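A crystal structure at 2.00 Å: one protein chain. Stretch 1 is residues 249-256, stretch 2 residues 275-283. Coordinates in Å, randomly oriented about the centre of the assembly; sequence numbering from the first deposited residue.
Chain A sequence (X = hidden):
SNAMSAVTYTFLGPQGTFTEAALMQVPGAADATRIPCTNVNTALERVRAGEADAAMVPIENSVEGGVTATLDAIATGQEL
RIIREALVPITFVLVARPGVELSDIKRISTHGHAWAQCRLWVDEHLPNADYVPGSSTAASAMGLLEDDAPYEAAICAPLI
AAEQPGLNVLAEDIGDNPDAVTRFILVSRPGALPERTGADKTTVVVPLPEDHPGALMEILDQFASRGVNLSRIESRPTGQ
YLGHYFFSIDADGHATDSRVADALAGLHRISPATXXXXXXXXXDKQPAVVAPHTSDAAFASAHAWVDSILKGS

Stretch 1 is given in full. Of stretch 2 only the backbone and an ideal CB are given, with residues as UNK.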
# COMPACT_ATOMS: atom_id res chain seq x y z
N ILE A 249 -3.27 -1.29 -19.87
CA ILE A 249 -1.97 -1.32 -19.18
C ILE A 249 -0.93 -2.09 -20.00
O ILE A 249 -1.22 -3.19 -20.50
CB ILE A 249 -2.10 -1.98 -17.77
CG1 ILE A 249 -2.96 -1.12 -16.81
CG2 ILE A 249 -0.72 -2.20 -17.13
CD1 ILE A 249 -3.44 -1.87 -15.58
N ASP A 250 0.26 -1.51 -20.15
CA ASP A 250 1.42 -2.25 -20.69
C ASP A 250 2.41 -2.48 -19.56
O ASP A 250 2.79 -1.51 -18.87
CB ASP A 250 2.14 -1.50 -21.83
CG ASP A 250 1.22 -1.20 -23.04
OD1 ASP A 250 0.21 -1.92 -23.26
OD2 ASP A 250 1.54 -0.25 -23.79
N ALA A 251 2.81 -3.74 -19.37
CA ALA A 251 3.86 -4.11 -18.40
C ALA A 251 5.10 -4.61 -19.10
O ALA A 251 5.00 -5.16 -20.22
CB ALA A 251 3.33 -5.18 -17.44
N ASP A 252 6.26 -4.40 -18.48
CA ASP A 252 7.53 -5.02 -18.93
C ASP A 252 7.51 -6.49 -18.57
O ASP A 252 7.31 -6.85 -17.39
CB ASP A 252 8.72 -4.42 -18.19
CG ASP A 252 9.02 -2.99 -18.59
OD1 ASP A 252 8.39 -2.48 -19.56
OD2 ASP A 252 9.93 -2.39 -17.96
N GLY A 253 7.72 -7.35 -19.55
CA GLY A 253 7.75 -8.76 -19.26
C GLY A 253 6.95 -9.62 -20.20
O GLY A 253 6.17 -9.14 -21.04
N HIS A 254 7.12 -10.92 -20.02
CA HIS A 254 6.42 -11.89 -20.85
C HIS A 254 5.55 -12.75 -19.93
O HIS A 254 5.96 -13.06 -18.81
CB HIS A 254 7.46 -12.76 -21.52
CG HIS A 254 6.89 -13.74 -22.50
ND1 HIS A 254 6.88 -13.50 -23.85
CD2 HIS A 254 6.37 -14.97 -22.33
CE1 HIS A 254 6.37 -14.55 -24.48
NE2 HIS A 254 6.05 -15.45 -23.57
N ALA A 255 4.36 -13.13 -20.40
CA ALA A 255 3.40 -13.89 -19.59
C ALA A 255 4.01 -15.13 -18.90
O ALA A 255 3.57 -15.49 -17.81
CB ALA A 255 2.19 -14.29 -20.43
N THR A 256 4.99 -15.77 -19.54
CA THR A 256 5.66 -16.95 -18.95
C THR A 256 6.65 -16.66 -17.82
O THR A 256 6.91 -17.54 -16.99
CB THR A 256 6.38 -17.81 -20.00
OG1 THR A 256 7.48 -17.08 -20.53
CG2 THR A 256 5.40 -18.20 -21.09
N UNK A 275 -8.87 -8.98 -19.50
CA UNK A 275 -8.56 -9.45 -20.83
C UNK A 275 -7.05 -9.47 -20.99
O UNK A 275 -6.35 -8.50 -20.65
CB UNK A 275 -9.22 -8.57 -21.90
N UNK A 276 -6.56 -10.59 -21.50
CA UNK A 276 -5.15 -10.70 -21.83
C UNK A 276 -4.93 -10.30 -23.30
O UNK A 276 -5.53 -10.90 -24.21
CB UNK A 276 -4.65 -12.12 -21.57
N UNK A 277 -4.08 -9.29 -23.51
CA UNK A 277 -3.82 -8.72 -24.86
C UNK A 277 -2.43 -9.07 -25.44
O UNK A 277 -1.95 -8.45 -26.39
CB UNK A 277 -3.96 -7.20 -24.80
N UNK A 278 -1.79 -10.07 -24.88
CA UNK A 278 -0.59 -10.60 -25.50
C UNK A 278 0.69 -10.16 -24.84
O UNK A 278 0.75 -9.14 -24.11
CB UNK A 278 -0.55 -10.20 -26.98
N UNK A 279 1.71 -10.98 -25.06
CA UNK A 279 3.10 -10.67 -24.74
C UNK A 279 3.78 -10.63 -26.09
O UNK A 279 3.44 -11.42 -26.98
CB UNK A 279 3.74 -11.68 -23.79
N UNK A 280 4.71 -9.70 -26.25
CA UNK A 280 5.32 -9.46 -27.56
C UNK A 280 6.60 -8.66 -27.37
O UNK A 280 6.76 -7.95 -26.35
CB UNK A 280 4.36 -8.73 -28.49
N UNK A 281 7.50 -8.77 -28.34
CA UNK A 281 8.80 -8.11 -28.29
C UNK A 281 8.64 -6.59 -28.27
O UNK A 281 7.81 -6.04 -29.01
CB UNK A 281 9.66 -8.54 -29.48
N UNK A 282 9.43 -5.92 -27.43
CA UNK A 282 9.53 -4.46 -27.44
C UNK A 282 10.21 -4.00 -28.72
O UNK A 282 11.27 -4.52 -29.09
CB UNK A 282 10.30 -3.96 -26.22
N UNK A 283 9.58 -3.03 -29.40
CA UNK A 283 10.17 -2.38 -30.57
C UNK A 283 11.59 -1.87 -30.29
O UNK A 283 12.46 -1.94 -31.15
CB UNK A 283 9.28 -1.22 -31.02

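Position 275 opens a strand beyond reach of stretch 1, so almost any strand-compatible residue would do; it is Arg275, its guanidinium hydrogen-bonded elsewhere in the structure.

At 276 the CA-to-CB bond runs sideways, and stretch 1 begins several ångströms off, where the methyl of Ala255 waits. A short side chain would fall short of it; a long apolar one, such as phenylalanine or methionine, could span the gap. Phe276 does so with chi1 in t, bringing CZ to 3.8 Å from Ala255 CB, an apolar contact that meets the ring obliquely.

Position 277 is out of reach of stretch 1, which leaves the choice open; it is Leu277. Position 278 is decided by its own backbone: at phi/psi of 103/156 a CB would be jammed against the carbonyl O of the preceding residue. Glycine is called for, and Gly278 is found.

Position 279 is the most tightly specified by its neighbours. Its CB points toward stretch 1, and the ideal CB sits 3.6 Å from His254 ND1 and 3.7 Å from Ala255 N. So close a backbone NH asks for a short side chain with an acceptor: serine, perhaps threonine, or a compact aspartate or asparagine. Ser279, with chi1 in m, takes the hydrogen bond from Ala255 N to its OG at 2.9 Å, with an N-H...O angle of 150°. Its CB also lies over one face of the His254 ring in a CH-pi contact, 3.9 Å from the ring centroid.

At 280 the CA-to-CB bond points away, yet the carboxylate of Asp250 lies far along stretch 1. Only a long side chain that bends back could approach it, perhaps one with a polar end. Tyr280, with chi1 in p, brings OH to 4.0 Å from Asp250 OD1, near but too far for a hydrogen bond; both atoms find hydrogen bonds elsewhere.

Position 281 points away and is free; a small residue suffices, and Ala281 is there.

At 282 CA-to-CB points toward stretch 1, with the carboxylate of Asp252 beyond an open gap. Distance and charge together favour arginine or lysine. Arg282 forms a salt bridge, NH1 lying 3.2 Å from Asp252 OD1, which approaches the guanidinium at its edge. NH1 also donates to the O of water 1 at 2.9 Å, and that O makes a weak hydrogen bond to Asp252 OD2 at 3.4 Å.

Position 283 is out of reach and unconstrained by stretch 1; it is Ala283.

Stretch 2, residues 275-283: RFLGSYARA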
# COMPACT_ATOMS: atom_id res chain seq x y z
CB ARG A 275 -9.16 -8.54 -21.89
CG ARG A 275 -10.68 -8.45 -21.86
CD ARG A 275 -11.16 -7.34 -22.76
NE ARG A 275 -10.97 -7.63 -24.19
CZ ARG A 275 -11.89 -8.20 -24.97
NH1 ARG A 275 -13.05 -8.58 -24.48
NH2 ARG A 275 -11.63 -8.41 -26.26
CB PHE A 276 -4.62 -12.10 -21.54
CG PHE A 276 -3.16 -12.29 -21.89
CD1 PHE A 276 -2.15 -11.78 -21.06
CD2 PHE A 276 -2.80 -12.98 -23.04
CE1 PHE A 276 -0.82 -11.95 -21.37
CE2 PHE A 276 -1.46 -13.16 -23.36
CZ PHE A 276 -0.47 -12.64 -22.52
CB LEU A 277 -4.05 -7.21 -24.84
CG LEU A 277 -5.46 -6.64 -25.07
CD1 LEU A 277 -5.91 -6.99 -26.48
CD2 LEU A 277 -6.45 -7.15 -24.07
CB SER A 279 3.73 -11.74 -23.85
OG SER A 279 3.12 -11.76 -22.57
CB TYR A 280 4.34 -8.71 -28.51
CG TYR A 280 3.76 -7.47 -27.90
CD1 TYR A 280 2.62 -7.55 -27.07
CD2 TYR A 280 4.37 -6.22 -28.06
CE1 TYR A 280 2.11 -6.43 -26.44
CE2 TYR A 280 3.82 -5.06 -27.41
CZ TYR A 280 2.70 -5.20 -26.61
OH TYR A 280 2.11 -4.11 -25.98
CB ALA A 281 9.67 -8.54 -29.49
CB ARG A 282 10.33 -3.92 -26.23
CG ARG A 282 9.69 -4.26 -24.85
CD ARG A 282 10.43 -3.62 -23.64
NE ARG A 282 10.87 -2.24 -23.86
CZ ARG A 282 10.41 -1.16 -23.22
NH1 ARG A 282 9.48 -1.26 -22.28
NH2 ARG A 282 10.91 0.04 -23.53
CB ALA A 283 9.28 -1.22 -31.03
O HOH W 1 9.53 0.35 -19.90
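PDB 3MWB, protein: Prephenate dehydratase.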